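Local coordinates for protein benzoylformate Decarboxylase (Polynucleobacter necessarius, PDB 4K9Q) that probably decarboxylates benzoylformate with the help of thiamine diphosphate and a magnesium ion, as a member of the thiamine pyrophosphate enzyme family, at residues 42-47 / 51-56; 367-372 / 384-389; 405-410 / 423-428; 430-435 / 449-454. All coordinates share one frame; numbering follows the deposited sequence.

Contact 1: 42-47 / 51-56; sequences VLALQE and VAIADG. With TPP (thiamine diphosphate), chain D.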
# COMPACT_ATOMS: atom_id res chain seq x y z
N VAL A 42 -3.11 -28.47 -14.35
CA VAL A 42 -2.45 -29.29 -13.34
C VAL A 42 -3.00 -28.96 -11.96
O VAL A 42 -2.74 -27.87 -11.43
CB VAL A 42 -0.92 -29.07 -13.35
CG1 VAL A 42 -0.25 -29.87 -12.22
CG2 VAL A 42 -0.32 -29.43 -14.70
N LEU A 43 -3.74 -29.89 -11.37
CA LEU A 43 -4.31 -29.70 -10.05
C LEU A 43 -3.27 -29.89 -8.97
O LEU A 43 -2.50 -30.86 -9.00
CB LEU A 43 -5.46 -30.69 -9.80
CG LEU A 43 -6.06 -30.68 -8.40
CD1 LEU A 43 -6.82 -29.37 -8.12
CD2 LEU A 43 -6.96 -31.91 -8.18
N ALA A 44 -3.24 -28.96 -8.01
CA ALA A 44 -2.58 -29.25 -6.74
C ALA A 44 -3.55 -28.97 -5.58
O ALA A 44 -4.50 -28.18 -5.72
CB ALA A 44 -1.30 -28.45 -6.59
N LEU A 45 -3.31 -29.63 -4.45
CA LEU A 45 -4.28 -29.65 -3.35
C LEU A 45 -4.23 -28.44 -2.44
O LEU A 45 -5.14 -28.25 -1.64
CB LEU A 45 -4.07 -30.90 -2.49
CG LEU A 45 -4.28 -32.26 -3.17
CD1 LEU A 45 -3.85 -33.34 -2.19
CD2 LEU A 45 -5.73 -32.43 -3.60
N GLN A 46 -3.16 -27.65 -2.52
CA GLN A 46 -3.03 -26.45 -1.68
C GLN A 46 -2.22 -25.42 -2.46
O GLN A 46 -1.37 -25.79 -3.28
CB GLN A 46 -2.38 -26.80 -0.34
CG GLN A 46 -2.71 -25.83 0.80
CD GLN A 46 -1.63 -24.78 1.01
OE1 GLN A 46 -0.65 -24.71 0.26
NE2 GLN A 46 -1.81 -23.96 2.05
N GLU A 47 -2.48 -24.14 -2.23
CA GLU A 47 -1.98 -23.10 -3.13
C GLU A 47 -0.48 -22.82 -3.06
O GLU A 47 0.09 -22.34 -4.03
CB GLU A 47 -2.81 -21.82 -2.98
CG GLU A 47 -4.28 -22.01 -3.39
CD GLU A 47 -5.17 -22.54 -2.27
OE1 GLU A 47 -4.66 -22.96 -1.20
OE2 GLU A 47 -6.41 -22.55 -2.48
N VAL A 51 1.67 -22.65 -6.69
CA VAL A 51 2.63 -21.64 -7.13
C VAL A 51 4.02 -22.25 -7.34
O VAL A 51 4.68 -21.98 -8.35
CB VAL A 51 2.68 -20.47 -6.14
CG1 VAL A 51 3.85 -19.52 -6.47
CG2 VAL A 51 1.36 -19.71 -6.19
N ALA A 52 4.47 -23.09 -6.41
CA ALA A 52 5.81 -23.68 -6.54
C ALA A 52 5.94 -24.64 -7.75
O ALA A 52 6.98 -24.67 -8.40
CB ALA A 52 6.23 -24.36 -5.24
N ILE A 53 4.90 -25.42 -8.02
CA ILE A 53 4.88 -26.28 -9.21
C ILE A 53 5.02 -25.41 -10.47
O ILE A 53 5.83 -25.69 -11.36
CB ILE A 53 3.58 -27.10 -9.25
CG1 ILE A 53 3.59 -28.13 -8.11
CG2 ILE A 53 3.42 -27.81 -10.60
CD1 ILE A 53 2.24 -28.84 -7.93
N ALA A 54 4.22 -24.36 -10.54
CA ALA A 54 4.30 -23.44 -11.67
C ALA A 54 5.69 -22.81 -11.80
O ALA A 54 6.21 -22.65 -12.90
CB ALA A 54 3.22 -22.35 -11.55
N ASP A 55 6.28 -22.46 -10.66
CA ASP A 55 7.61 -21.85 -10.61
C ASP A 55 8.63 -22.83 -11.21
O ASP A 55 9.35 -22.50 -12.15
CB ASP A 55 7.95 -21.50 -9.15
CG ASP A 55 9.17 -20.60 -9.02
OD1 ASP A 55 9.95 -20.48 -9.97
OD2 ASP A 55 9.34 -20.01 -7.92
N GLY A 56 8.66 -24.06 -10.70
CA GLY A 56 9.55 -25.08 -11.24
C GLY A 56 9.37 -25.28 -12.75
O GLY A 56 10.35 -25.33 -13.50
N1' TPP D . -8.98 -22.91 -1.85
C2' TPP D . -9.20 -22.30 -0.62
CM2 TPP D . -8.05 -21.94 0.27
N3' TPP D . -10.49 -21.99 -0.21
C4' TPP D . -11.55 -22.30 -1.02
N4' TPP D . -12.79 -21.99 -0.62
C5' TPP D . -11.34 -22.95 -2.23
C6' TPP D . -10.05 -23.24 -2.66
C7' TPP D . -12.51 -23.28 -3.12
N3 TPP D . -13.38 -24.36 -2.68
C2 TPP D . -14.62 -24.18 -2.07
S1 TPP D . -15.39 -25.55 -1.72
C5 TPP D . -14.18 -26.43 -2.34
C4 TPP D . -13.13 -25.68 -2.86
CM4 TPP D . -11.88 -26.24 -3.49
C6 TPP D . -14.37 -27.92 -2.32
C7 TPP D . -14.49 -28.54 -0.93
O7 TPP D . -14.39 -29.93 -1.15
PA TPP D . -14.55 -30.98 0.06
O1A TPP D . -13.82 -30.46 1.26
O2A TPP D . -14.04 -32.32 -0.36
O3A TPP D . -16.12 -30.91 0.43
PB TPP D . -17.37 -31.47 -0.41
O1B TPP D . -17.91 -30.30 -1.18
O2B TPP D . -18.37 -31.94 0.62
O3B TPP D . -16.96 -32.55 -1.35

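Contact 2: 367-372 / 384-389; sequences IVLVEE and FRINQP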
# COMPACT_ATOMS: atom_id res chain seq x y z
N ILE A 367 20.66 -36.29 -14.26
CA ILE A 367 19.55 -36.12 -13.33
C ILE A 367 19.31 -34.63 -13.13
O ILE A 367 20.14 -33.80 -13.51
CB ILE A 367 19.82 -36.77 -11.94
CG1 ILE A 367 20.99 -36.08 -11.23
CG2 ILE A 367 20.09 -38.26 -12.08
CD1 ILE A 367 21.15 -36.52 -9.77
N VAL A 368 18.16 -34.29 -12.57
CA VAL A 368 17.93 -32.96 -12.02
C VAL A 368 18.03 -33.14 -10.51
O VAL A 368 17.49 -34.10 -9.98
CB VAL A 368 16.56 -32.41 -12.42
CG1 VAL A 368 16.26 -31.12 -11.66
CG2 VAL A 368 16.50 -32.17 -13.93
N LEU A 369 18.75 -32.24 -9.84
CA LEU A 369 18.93 -32.34 -8.39
C LEU A 369 18.30 -31.13 -7.73
O LEU A 369 18.61 -29.99 -8.09
CB LEU A 369 20.42 -32.40 -8.03
CG LEU A 369 20.68 -32.58 -6.54
CD1 LEU A 369 20.23 -33.95 -6.09
CD2 LEU A 369 22.16 -32.38 -6.21
N VAL A 370 17.41 -31.37 -6.77
CA VAL A 370 16.74 -30.31 -6.01
C VAL A 370 17.05 -30.52 -4.53
O VAL A 370 17.18 -31.65 -4.09
CB VAL A 370 15.23 -30.38 -6.25
CG1 VAL A 370 14.49 -29.32 -5.43
CG2 VAL A 370 14.92 -30.22 -7.74
N GLU A 371 17.20 -29.44 -3.77
CA GLU A 371 17.54 -29.60 -2.36
C GLU A 371 16.79 -28.64 -1.44
O GLU A 371 16.67 -27.44 -1.72
CB GLU A 371 19.06 -29.48 -2.15
CG GLU A 371 19.53 -29.33 -0.70
CD GLU A 371 19.44 -27.89 -0.20
OE1 GLU A 371 18.91 -27.69 0.92
OE2 GLU A 371 19.89 -26.95 -0.90
N GLU A 372 16.26 -29.18 -0.35
CA GLU A 372 15.69 -28.40 0.73
C GLU A 372 15.88 -29.21 2.00
O GLU A 372 14.93 -29.75 2.56
CB GLU A 372 14.21 -28.09 0.49
CG GLU A 372 13.61 -27.05 1.44
CD GLU A 372 12.20 -26.66 1.07
OE1 GLU A 372 12.00 -25.99 0.03
OE2 GLU A 372 11.27 -27.04 1.81
N PHE A 384 27.91 -33.76 -4.41
CA PHE A 384 27.29 -33.52 -5.71
C PHE A 384 27.91 -32.28 -6.35
O PHE A 384 27.41 -31.17 -6.19
CB PHE A 384 25.77 -33.36 -5.58
CG PHE A 384 25.02 -34.66 -5.43
CD1 PHE A 384 24.60 -35.36 -6.56
CD2 PHE A 384 24.75 -35.19 -4.18
CE1 PHE A 384 23.91 -36.57 -6.44
CE2 PHE A 384 24.06 -36.39 -4.05
CZ PHE A 384 23.65 -37.08 -5.18
N ARG A 385 29.01 -32.47 -7.07
CA ARG A 385 29.66 -31.36 -7.74
C ARG A 385 29.05 -31.19 -9.13
O ARG A 385 29.37 -31.92 -10.05
CB ARG A 385 31.17 -31.58 -7.78
CG ARG A 385 31.71 -31.81 -6.38
CD ARG A 385 33.22 -31.97 -6.31
NE ARG A 385 33.64 -32.06 -4.91
CZ ARG A 385 34.88 -31.88 -4.48
NH1 ARG A 385 35.85 -31.60 -5.35
NH2 ARG A 385 35.16 -31.96 -3.18
N ILE A 386 28.14 -30.23 -9.24
CA ILE A 386 27.32 -30.03 -10.43
C ILE A 386 28.16 -29.48 -11.57
O ILE A 386 28.77 -28.42 -11.43
CB ILE A 386 26.18 -29.03 -10.12
CG1 ILE A 386 25.40 -29.50 -8.88
CG2 ILE A 386 25.27 -28.84 -11.34
CD1 ILE A 386 24.72 -30.84 -9.04
N ASN A 387 28.19 -30.19 -12.70
CA ASN A 387 29.05 -29.77 -13.81
C ASN A 387 28.33 -29.58 -15.14
O ASN A 387 28.95 -29.53 -16.20
CB ASN A 387 30.25 -30.72 -13.97
CG ASN A 387 29.84 -32.14 -14.31
OD1 ASN A 387 28.69 -32.42 -14.65
ND2 ASN A 387 30.80 -33.05 -14.24
N GLN A 388 27.01 -29.43 -15.07
CA GLN A 388 26.20 -29.14 -16.25
C GLN A 388 25.17 -28.09 -15.87
O GLN A 388 24.74 -28.03 -14.72
CB GLN A 388 25.48 -30.40 -16.76
CG GLN A 388 26.41 -31.50 -17.29
CD GLN A 388 27.26 -31.05 -18.47
OE1 GLN A 388 26.89 -30.15 -19.23
NE2 GLN A 388 28.42 -31.68 -18.63
N PRO A 389 24.77 -27.24 -16.84
CA PRO A 389 23.71 -26.26 -16.60
C PRO A 389 22.36 -26.95 -16.41
O PRO A 389 22.20 -28.13 -16.73
CB PRO A 389 23.70 -25.43 -17.90
CG PRO A 389 24.19 -26.38 -18.93
CD PRO A 389 25.24 -27.22 -18.24

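Contact 3: 405-410 / 423-428; sequences PAAVGL and VVTLMG. With TPP (thiamine diphosphate), chain B.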
# COMPACT_ATOMS: atom_id res chain seq x y z
N PRO A 405 7.15 -29.19 -3.99
CA PRO A 405 6.34 -28.98 -5.20
C PRO A 405 7.14 -28.48 -6.42
O PRO A 405 6.81 -28.84 -7.55
CB PRO A 405 5.26 -27.98 -4.75
CG PRO A 405 5.82 -27.33 -3.51
CD PRO A 405 6.70 -28.36 -2.86
N ALA A 406 8.19 -27.69 -6.21
CA ALA A 406 8.94 -27.20 -7.37
C ALA A 406 9.55 -28.37 -8.16
O ALA A 406 9.63 -28.33 -9.39
CB ALA A 406 10.02 -26.20 -6.96
N ALA A 407 9.95 -29.42 -7.44
CA ALA A 407 10.48 -30.63 -8.06
C ALA A 407 9.47 -31.22 -9.04
O ALA A 407 9.85 -31.68 -10.12
CB ALA A 407 10.84 -31.66 -7.00
N VAL A 408 8.20 -31.23 -8.65
CA VAL A 408 7.15 -31.72 -9.54
C VAL A 408 7.08 -30.86 -10.79
O VAL A 408 6.92 -31.36 -11.90
CB VAL A 408 5.76 -31.77 -8.84
CG1 VAL A 408 4.67 -32.10 -9.85
CG2 VAL A 408 5.77 -32.79 -7.70
N GLY A 409 7.20 -29.54 -10.62
CA GLY A 409 7.17 -28.65 -11.76
C GLY A 409 8.36 -28.86 -12.69
O GLY A 409 8.21 -28.83 -13.92
N LEU A 410 9.54 -29.07 -12.11
CA LEU A 410 10.75 -29.34 -12.88
C LEU A 410 10.57 -30.65 -13.66
O LEU A 410 10.94 -30.74 -14.83
CB LEU A 410 11.99 -29.41 -11.97
CG LEU A 410 12.43 -28.03 -11.43
CD1 LEU A 410 13.35 -28.15 -10.21
CD2 LEU A 410 13.08 -27.19 -12.54
N VAL A 423 14.01 -36.37 -11.45
CA VAL A 423 14.30 -35.28 -10.52
C VAL A 423 14.52 -35.85 -9.13
O VAL A 423 13.58 -36.33 -8.50
CB VAL A 423 13.16 -34.24 -10.47
CG1 VAL A 423 13.50 -33.12 -9.48
CG2 VAL A 423 12.89 -33.68 -11.87
N VAL A 424 15.76 -35.81 -8.66
CA VAL A 424 16.10 -36.34 -7.35
C VAL A 424 16.08 -35.19 -6.34
O VAL A 424 16.75 -34.18 -6.53
CB VAL A 424 17.48 -36.99 -7.37
CG1 VAL A 424 17.85 -37.51 -5.99
CG2 VAL A 424 17.50 -38.15 -8.38
N THR A 425 15.30 -35.34 -5.28
CA THR A 425 15.02 -34.22 -4.38
C THR A 425 15.43 -34.55 -2.94
O THR A 425 14.86 -35.46 -2.32
CB THR A 425 13.52 -33.83 -4.47
OG1 THR A 425 13.17 -33.61 -5.84
CG2 THR A 425 13.25 -32.55 -3.68
N LEU A 426 16.42 -33.83 -2.42
CA LEU A 426 16.97 -34.08 -1.08
C LEU A 426 16.22 -33.22 -0.07
O LEU A 426 16.33 -32.00 -0.10
CB LEU A 426 18.46 -33.71 -1.05
CG LEU A 426 19.32 -34.29 -2.19
CD1 LEU A 426 20.75 -33.71 -2.16
CD2 LEU A 426 19.32 -35.81 -2.17
N MET A 427 15.43 -33.86 0.80
CA MET A 427 14.50 -33.13 1.66
C MET A 427 14.78 -33.37 3.14
O MET A 427 15.00 -34.51 3.54
CB MET A 427 13.06 -33.58 1.39
CG MET A 427 12.52 -33.28 0.01
SD MET A 427 12.40 -31.51 -0.31
CE MET A 427 11.45 -30.94 1.10
N GLY A 428 14.74 -32.33 3.95
CA GLY A 428 14.74 -32.54 5.38
C GLY A 428 13.36 -33.00 5.84
O GLY A 428 12.36 -32.75 5.15
N1' TPP B . 9.06 -21.53 7.95
C2' TPP B . 9.28 -21.27 6.60
CM2 TPP B . 8.13 -21.18 5.65
N3' TPP B . 10.56 -21.09 6.12
C4' TPP B . 11.63 -21.16 6.98
N4' TPP B . 12.86 -20.96 6.52
C5' TPP B . 11.42 -21.46 8.33
C6' TPP B . 10.13 -21.63 8.82
C7' TPP B . 12.59 -21.54 9.27
N3 TPP B . 13.47 -22.69 9.14
C2 TPP B . 14.70 -22.67 8.50
S1 TPP B . 15.47 -24.09 8.53
C5 TPP B . 14.27 -24.77 9.37
C4 TPP B . 13.22 -23.92 9.67
CM4 TPP B . 11.97 -24.29 10.43
C6 TPP B . 14.47 -26.21 9.75
C7 TPP B . 14.59 -27.18 8.58
O7 TPP B . 14.50 -28.46 9.16
PA TPP B . 14.66 -29.80 8.29
O1A TPP B . 13.93 -29.63 6.99
O2A TPP B . 14.16 -30.98 9.05
O3A TPP B . 16.22 -29.83 7.91
PB TPP B . 17.48 -30.13 8.86
O1B TPP B . 18.01 -28.80 9.30
O2B TPP B . 18.49 -30.86 8.00
O3B TPP B . 17.07 -30.92 10.06

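Contact 4: 430-435 / 449-454; sequences GSFQYS and VIYVVF. With TPP (thiamine diphosphate), chain B.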
# COMPACT_ATOMS: atom_id res chain seq x y z
N GLY A 430 11.63 -31.91 8.48
CA GLY A 430 10.86 -30.70 8.78
C GLY A 430 10.39 -29.99 7.52
O GLY A 430 9.20 -29.66 7.38
N SER A 431 11.32 -29.76 6.60
CA SER A 431 11.02 -29.09 5.33
C SER A 431 9.92 -29.82 4.56
O SER A 431 9.06 -29.19 3.97
CB SER A 431 12.27 -29.01 4.46
OG SER A 431 13.21 -28.08 4.98
N PHE A 432 9.98 -31.15 4.56
CA PHE A 432 9.03 -32.01 3.85
C PHE A 432 7.57 -31.69 4.20
O PHE A 432 6.69 -31.81 3.35
CB PHE A 432 9.34 -33.47 4.20
CG PHE A 432 8.74 -34.49 3.27
CD1 PHE A 432 9.29 -34.73 2.02
CD2 PHE A 432 7.67 -35.27 3.68
CE1 PHE A 432 8.76 -35.70 1.18
CE2 PHE A 432 7.14 -36.25 2.85
CZ PHE A 432 7.69 -36.46 1.60
N GLN A 433 7.33 -31.27 5.44
CA GLN A 433 5.96 -31.04 5.92
C GLN A 433 5.25 -29.82 5.35
O GLN A 433 4.03 -29.80 5.26
CB GLN A 433 5.95 -30.91 7.45
CG GLN A 433 6.69 -32.01 8.18
CD GLN A 433 6.16 -33.38 7.83
OE1 GLN A 433 4.94 -33.59 7.79
NE2 GLN A 433 7.06 -34.31 7.54
N TYR A 434 6.00 -28.78 4.99
CA TYR A 434 5.34 -27.51 4.67
C TYR A 434 4.38 -27.61 3.50
O TYR A 434 3.27 -27.09 3.55
CB TYR A 434 6.35 -26.38 4.43
CG TYR A 434 7.07 -25.96 5.71
CD1 TYR A 434 8.15 -26.68 6.19
CD2 TYR A 434 6.66 -24.83 6.42
CE1 TYR A 434 8.79 -26.30 7.35
CE2 TYR A 434 7.30 -24.44 7.58
CZ TYR A 434 8.37 -25.19 8.04
OH TYR A 434 9.03 -24.84 9.19
N SER A 435 4.80 -28.32 2.46
CA SER A 435 4.00 -28.46 1.25
C SER A 435 3.90 -29.92 0.85
O SER A 435 3.97 -30.27 -0.32
CB SER A 435 4.61 -27.65 0.10
OG SER A 435 4.58 -26.26 0.41
N VAL A 449 9.90 -38.34 -9.97
CA VAL A 449 10.47 -37.54 -8.90
C VAL A 449 10.77 -38.46 -7.75
O VAL A 449 9.93 -39.26 -7.35
CB VAL A 449 9.47 -36.45 -8.42
CG1 VAL A 449 10.06 -35.66 -7.24
CG2 VAL A 449 9.10 -35.50 -9.56
N ILE A 450 11.98 -38.34 -7.21
CA ILE A 450 12.43 -39.22 -6.14
C ILE A 450 12.77 -38.37 -4.94
O ILE A 450 13.76 -37.62 -4.95
CB ILE A 450 13.67 -40.01 -6.57
CG1 ILE A 450 13.37 -40.84 -7.83
CG2 ILE A 450 14.15 -40.93 -5.44
CD1 ILE A 450 14.59 -41.46 -8.45
N TYR A 451 11.95 -38.46 -3.90
CA TYR A 451 12.19 -37.70 -2.68
C TYR A 451 13.01 -38.55 -1.73
O TYR A 451 12.57 -39.62 -1.32
CB TYR A 451 10.88 -37.32 -2.01
CG TYR A 451 10.04 -36.36 -2.81
CD1 TYR A 451 8.86 -36.78 -3.42
CD2 TYR A 451 10.44 -35.04 -2.95
CE1 TYR A 451 8.09 -35.89 -4.15
CE2 TYR A 451 9.67 -34.14 -3.69
CZ TYR A 451 8.50 -34.58 -4.28
OH TYR A 451 7.73 -33.70 -5.01
N VAL A 452 14.20 -38.07 -1.39
CA VAL A 452 15.00 -38.72 -0.36
C VAL A 452 14.92 -37.86 0.88
O VAL A 452 15.40 -36.72 0.89
CB VAL A 452 16.47 -38.91 -0.79
CG1 VAL A 452 17.25 -39.65 0.29
CG2 VAL A 452 16.53 -39.68 -2.11
N VAL A 453 14.28 -38.38 1.92
CA VAL A 453 14.05 -37.61 3.14
C VAL A 453 15.06 -37.97 4.23
O VAL A 453 15.12 -39.11 4.68
CB VAL A 453 12.62 -37.83 3.69
CG1 VAL A 453 12.38 -36.93 4.91
CG2 VAL A 453 11.58 -37.57 2.62
N PHE A 454 15.83 -36.97 4.63
CA PHE A 454 16.83 -37.13 5.68
C PHE A 454 16.18 -36.94 7.04
O PHE A 454 15.94 -35.81 7.48
CB PHE A 454 17.98 -36.14 5.46
CG PHE A 454 18.81 -36.45 4.24
CD1 PHE A 454 18.30 -36.29 2.97
CD2 PHE A 454 20.11 -36.91 4.38
CE1 PHE A 454 19.06 -36.59 1.84
CE2 PHE A 454 20.89 -37.21 3.27
CZ PHE A 454 20.36 -37.05 2.00
N1' TPP B . 9.06 -21.53 7.95
C2' TPP B . 9.28 -21.27 6.60
CM2 TPP B . 8.13 -21.18 5.65
N3' TPP B . 10.56 -21.09 6.12
C4' TPP B . 11.63 -21.16 6.98
N4' TPP B . 12.86 -20.96 6.52
C5' TPP B . 11.42 -21.46 8.33
C6' TPP B . 10.13 -21.63 8.82
C7' TPP B . 12.59 -21.54 9.27
N3 TPP B . 13.47 -22.69 9.14
C2 TPP B . 14.70 -22.67 8.50
S1 TPP B . 15.47 -24.09 8.53
C5 TPP B . 14.27 -24.77 9.37
C4 TPP B . 13.22 -23.92 9.67
CM4 TPP B . 11.97 -24.29 10.43
C6 TPP B . 14.47 -26.21 9.75
C7 TPP B . 14.59 -27.18 8.58
O7 TPP B . 14.50 -28.46 9.16
PA TPP B . 14.66 -29.80 8.29
O1A TPP B . 13.93 -29.63 6.99
O2A TPP B . 14.16 -30.98 9.05
O3A TPP B . 16.22 -29.83 7.91
PB TPP B . 17.48 -30.13 8.86
O1B TPP B . 18.01 -28.80 9.30
O2B TPP B . 18.49 -30.86 8.00
O3B TPP B . 17.07 -30.92 10.06

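Contact 1: 42-47 / 51-56
The methyl CB of Ala44 meets the terminal methyl CD1 of Ile53 at 3.8 Å, and the carbonyl O of Glu47 accepts a nearly straight bond (168°) from Val51 N at 3.1 Å, in the first turn of helix 47-61. Val51 also brings its CG2 methyl to 3.6 Å from Glu47 O, so that its N-H and this methyl both come close to the same oxygen. Strand 40-43 passes almost at once into this helix, the strand-to-helix step of the parallel alpha/beta N-terminal domain, with Gln46 as N-cap, its OE1 holding Ala48 N. The Glu47 chain, bent at chi2 (85°), swings away from the helix toward a cofactor whose diphosphate is gripped by the second subunit. There OE2 lies 2.7 Å from N1' of the aminopyrimidine, as does the glutamate that serves cofactor activation in related thiamine diphosphate enzymes. OE1 is held by Asn77 ND2, which steadies the carboxylate's rotation. An alanine in place of Glu47 would probably leave Asn77 ND2 without this acceptor and N1' without its carboxylate neighbour. Farther out, Thr441 of helix 438-445 packs on both Ala44 and Ile53, while Pro405 and Leu412 of helix 403-417 cover Ile53.

Contact 2: 367-372 / 384-389
Leu369 and Phe384 form the dense part of this contact, their side chains crossing at about a right angle. A single branch of the leucine does the work: CD2 comes to 3.7 Å from CG of the phenylalanine and to 3.8 Å from its CB, so the methyl presses on the root of the aromatic side chain. With CG opposite the backbone N (chi1 -177°), Leu369 reaches straight from its strand toward the 384-389 loop. The same CD2 methyl also lies 4.1 Å from Ile386 CD1, so one methyl touches two side chains of that loop. Packing thins toward the start of the strand, where Ile367 CD1 approaches Phe384 CE1 at 4.3 Å, obliquely to the ring. Away from the strand the loop changes character. Arg385, partly exposed, forms a salt bridge with Asp382, Asn387 ND2 bonds Asp242, and Gln388 is exposed. Strand 368-372 belongs to the parallel sheet of the C-terminal cofactor-binding domain; helix 377-383 follows the strand and leads into the loop, which returns the chain to the edge strand 392-393, where Phe392 covers both Leu369 and Ile386. Between the two segments the meeting surface is purely aliphatic and aromatic, which is consistent with their meeting mainly by shape and exclusion of water, while several of the loop's polar groups find partners elsewhere.

Contact 3: 405-410 / 423-428
No flat side chain stands between Ala407 and its partners Val423 and Thr425; the planar group involved is the peptide carbonyl of Ala407. Its O lies 4.0 Å from CG1 of Val423 and equally far from CG2 of the same residue, so both valine methyls reach it. Tyr451 of strand 449-455, the nearby ring, touches Thr425 and Met427 and, on the helix, Val408; Val449 CG1 lies over one of its faces. Ala407 CB fills the middle of the contact: it meets Val423 CG1 at 3.9 Å and, more closely, Thr425 OG1 at 3.3 Å. That hydroxyl, set beside its own backbone N (chi1 -52°), is buried with no polar partner anywhere in the model. Helix 405-410 and strand 423-428 run antiparallel (169°) with axes 8.9 Å apart, as in a beta-alpha-beta crossover of a parallel alpha/beta domain: helix 403-417 leads into strand 423-428 after passing over the sheet. The small alanine is consistent with this close approach, and Leu410 closes the far end with CB 4.4 Å from Val423 CG2. Strand 368-372 adds Val370, which packs on Leu410, Val423 and Thr425. At its C-terminal end, strand 423-428 brings Gly428 to the cofactor, its CA 3.4 Å from diphosphate oxygen O1A. On the other side of the helix, Pro405 rests on Ala52 of helix 47-61.

Contact 4: 430-435 / 449-454
A valine methyl seated over an aromatic face sets this contact apart: Val453 CG2 lies 4.0 Å from the centroid of the Phe432 ring, 25° off its normal, a CH-pi interaction offset toward the rim at CD1 and CE1. At the ring's edge, near its plane, comes Tyr451 CB, 4.2 Å from Phe432 CE1. Phe432 can meet both strand residues because its CG stands opposite the backbone N (chi1 -163°), which directs the ring from the short helix 429-434 down onto the sheet. Three other residues of this turn, Gly430, Ser431 and Tyr434, meet the cofactor. Gly430 N donates to diphosphate oxygen O2A at 2.8 Å, and Ser431 grips O1A twice, through its backbone N at 2.6 Å and through OG. Beginning just after the magnesium ligand Asp429, this turn belongs to the Gly-Asp-Gly motif of thiamine diphosphate enzymes, which Asn456 completes beyond the strand. Tyr434 inclines obliquely against the aminopyrimidine, with CE2 3.4 Å from N1' and OH 3.2 Å from the thiazolium methyl CM4, and its hydroxyl bonds Asn23 of the second subunit. Replacing Tyr434 by a phenylalanine would probably leave that Asn23 without this partner and the cofactor's methyl with looser cover, weakening a link between the two chains at the active site. In the fold, Phe432 also packs on Leu404 of helix 403-417 and Met427 of strand 423-428, while Tyr451 sends its hydroxyl to Leu404 O and strand 449-455 lies between strands 423-428 and 517-523.

How the contacts relate
All four contacts have buried touching residues; the loop of contact 2 carries exposed residues beside its buried ones. Contacts 2, 3 and 4 share the parallel sheet of the C-terminal domain, where strands 368-372, 423-428 and 449-455 lie side by side. Contacts 2 and 3 are apolar side-chain packing, contact 3 with one buried hydroxyl in it; contact 4 adds CH-pi and diphosphate binding by the turn that follows strand 423-428. Contact 1 lies in the N-terminal domain and differs in being joined by a backbone bond. It touches contact 3 through helices 47-61 and 403-417, where the two domains meet. Contacts 1 and 4 serve different cofactors: 42-47 reaches the pyrimidine held by the second subunit, 430-435 the diphosphate of its own.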